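Local coordinates for uncharacterized protein (Bifidobacterium adolescentis ATCC 15703, PDB 3CPG) that probably binds pyridoxal 5'-phosphate and takes part in keeping the supply of this cofactor in balance, at residues Q199-I204 / D237-L242. Sequence-based numbering, arbitrary orientation.
Sequences QGLMTI and DRCREL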
loop_
_atom_site.group_PDB
_atom_site.type_symbol
_atom_site.label_atom_id
_atom_site.label_comp_id
_atom_site.label_asym_id
_atom_site.label_seq_id
_atom_site.Cartn_x
_atom_site.Cartn_y
_atom_site.Cartn_z
ATOM N N GLN A 199 5.809 -7.654 5.606
ATOM C CA GLN A 199 5.483 -8.158 4.272
ATOM C C GLN A 199 6.222 -7.499 3.114
ATOM O O GLN A 199 5.969 -7.823 1.948
ATOM C CB GLN A 199 3.972 -8.044 4.056
ATOM C CG GLN A 199 3.178 -8.664 5.196
ATOM C CD GLN A 199 1.689 -8.401 5.099
ATOM O OE1 GLN A 199 1.264 -7.309 4.723
ATOM N NE2 GLN A 199 0.889 -9.396 5.463
ATOM N N GLY A 200 7.134 -6.587 3.434
ATOM C CA GLY A 200 7.882 -5.901 2.397
ATOM C C GLY A 200 8.257 -4.476 2.768
ATOM O O GLY A 200 8.207 -4.092 3.940
ATOM N N LEU A 201 8.649 -3.700 1.762
ATOM C CA LEU A 201 9.049 -2.308 1.950
ATOM C C LEU A 201 8.159 -1.375 1.125
ATOM O O LEU A 201 7.495 -1.804 0.186
ATOM C CB LEU A 201 10.508 -2.123 1.521
ATOM C CG LEU A 201 11.542 -3.084 2.125
ATOM C CD1 LEU A 201 12.912 -2.796 1.531
ATOM C CD2 LEU A 201 11.564 -2.944 3.635
HETATM N N MSE A 202 8.165 -0.094 1.481
HETATM C CA MSE A 202 7.364 0.907 0.783
HETATM C C MSE A 202 8.133 2.217 0.725
HETATM O O MSE A 202 8.945 2.502 1.598
HETATM C CB MSE A 202 6.042 1.139 1.538
HETATM C CG MSE A 202 5.060 2.152 0.887
HETATM SE SE MSE A 202 5.377 4.054 1.167
HETATM C CE MSE A 202 4.058 4.371 2.512
ATOM N N THR A 203 7.899 3.002 -0.317
ATOM C CA THR A 203 8.528 4.311 -0.395
ATOM C C THR A 203 7.666 5.261 -1.206
ATOM O O THR A 203 6.953 4.855 -2.128
ATOM C CB THR A 203 9.939 4.279 -1.023
ATOM O OG1 THR A 203 10.565 5.557 -0.838
ATOM C CG2 THR A 203 9.860 4.005 -2.514
ATOM N N ILE A 204 7.718 6.529 -0.827
ATOM C CA ILE A 204 6.981 7.569 -1.524
ATOM C C ILE A 204 7.847 8.026 -2.704
ATOM O O ILE A 204 7.370 8.683 -3.629
ATOM C CB ILE A 204 6.695 8.746 -0.576
ATOM C CG1 ILE A 204 5.826 8.259 0.589
ATOM C CG2 ILE A 204 6.006 9.876 -1.329
ATOM C CD1 ILE A 204 5.552 9.318 1.643
ATOM N N ASP A 237 11.225 -13.766 6.380
ATOM C CA ASP A 237 10.970 -14.548 5.170
ATOM C C ASP A 237 9.787 -14.105 4.311
ATOM O O ASP A 237 9.635 -14.577 3.183
ATOM C CB ASP A 237 10.798 -16.027 5.526
ATOM C CG ASP A 237 9.501 -16.300 6.249
ATOM O OD1 ASP A 237 9.304 -15.743 7.349
ATOM O OD2 ASP A 237 8.676 -17.072 5.715
ATOM N N ARG A 238 8.949 -13.212 4.827
ATOM C CA ARG A 238 7.800 -12.743 4.061
ATOM C C ARG A 238 7.939 -11.293 3.613
ATOM O O ARG A 238 6.982 -10.688 3.137
ATOM C CB ARG A 238 6.512 -12.926 4.868
ATOM C CG ARG A 238 6.067 -14.380 4.970
ATOM C CD ARG A 238 4.685 -14.495 5.593
ATOM N NE ARG A 238 4.147 -15.852 5.517
ATOM C CZ ARG A 238 4.669 -16.906 6.136
ATOM N NH1 ARG A 238 5.756 -16.769 6.886
ATOM N NH2 ARG A 238 4.101 -18.099 6.012
ATOM N N CYS A 239 9.137 -10.741 3.768
ATOM C CA CYS A 239 9.409 -9.364 3.365
ATOM C C CYS A 239 9.629 -9.395 1.855
ATOM O O CYS A 239 10.757 -9.284 1.378
ATOM C CB CYS A 239 10.667 -8.859 4.082
ATOM S SG CYS A 239 11.056 -7.116 3.805
ATOM N N ARG A 240 8.541 -9.539 1.105
ATOM C CA ARG A 240 8.638 -9.648 -0.347
ATOM C C ARG A 240 8.086 -8.509 -1.191
ATOM O O ARG A 240 8.500 -8.334 -2.335
ATOM C CB ARG A 240 7.968 -10.948 -0.793
ATOM C CG ARG A 240 8.660 -12.201 -0.299
ATOM C CD ARG A 240 7.818 -13.436 -0.580
ATOM N NE ARG A 240 8.528 -14.665 -0.241
ATOM C CZ ARG A 240 9.599 -15.111 -0.888
ATOM N NH1 ARG A 240 10.090 -14.428 -1.915
ATOM N NH2 ARG A 240 10.181 -16.243 -0.513
ATOM N N GLU A 241 7.153 -7.737 -0.651
ATOM C CA GLU A 241 6.565 -6.662 -1.437
ATOM C C GLU A 241 7.418 -5.408 -1.557
ATOM O O GLU A 241 8.229 -5.089 -0.684
ATOM C CB GLU A 241 5.206 -6.255 -0.856
ATOM C CG GLU A 241 4.240 -7.402 -0.621
ATOM C CD GLU A 241 3.476 -7.823 -1.866
ATOM O OE1 GLU A 241 3.789 -7.338 -2.974
ATOM O OE2 GLU A 241 2.551 -8.652 -1.723
ATOM N N LEU A 242 7.218 -4.710 -2.668
ATOM C CA LEU A 242 7.872 -3.437 -2.924
ATOM C C LEU A 242 6.735 -2.529 -3.359
ATOM O O LEU A 242 6.282 -2.584 -4.501
ATOM C CB LEU A 242 8.915 -3.551 -4.036
ATOM C CG LEU A 242 10.216 -4.254 -3.638
ATOM C CD1 LEU A 242 11.114 -4.397 -4.862
ATOM C CD2 LEU A 242 10.913 -3.457 -2.548
#
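Gln-199 O takes two backbone donors from the adjacent segment 237-242: Glu-241 N at 2.9 Å, and Arg-240 N at 3.2 Å in a bent, weak bond. Two residues on, Leu-201 N donates to Glu-241 O at 2.8 Å. Between these bonds lies the tight part of the contact. Gly-200 pairs with Glu-241, CA to CA 4.1 Å, and its CA, which carries no side chain, lies close against Glu-241 O in a CA-H...O contact. Gln-199 CA makes another to Arg-238 O at 3.2 Å. Cys-239, the centre of an inverse gamma turn, holds SG anti to its backbone N (chi1 -175°), and the sulfur rests 3.7 Å from Gly-200 CA. The paired strands are parallel neighbours in the TIM barrel of the alanine racemase-like family, joined through helix 211-231 as a beta-alpha-beta crossover. On the helix side Leu-201 CB meets Leu-242 CD2 at 4.3 Å, and both leucines pack on that helix, Leu-201 against Leu-221 and Thr-224. On the other face Glu-241 passes CG within 3.1 Å of Gln-199 O, then bends at chi2 (-83°), and its carboxylate is taken up by Thr-259 and Arg-51. The contact is looser toward solvent, where the exposed Arg-238 guanidinium leads away, NH1 facing Asp-237 OD2 by charge alone, while the side-chain oxygen OE1 of Gln-199 bonds to Thr-137 OG1.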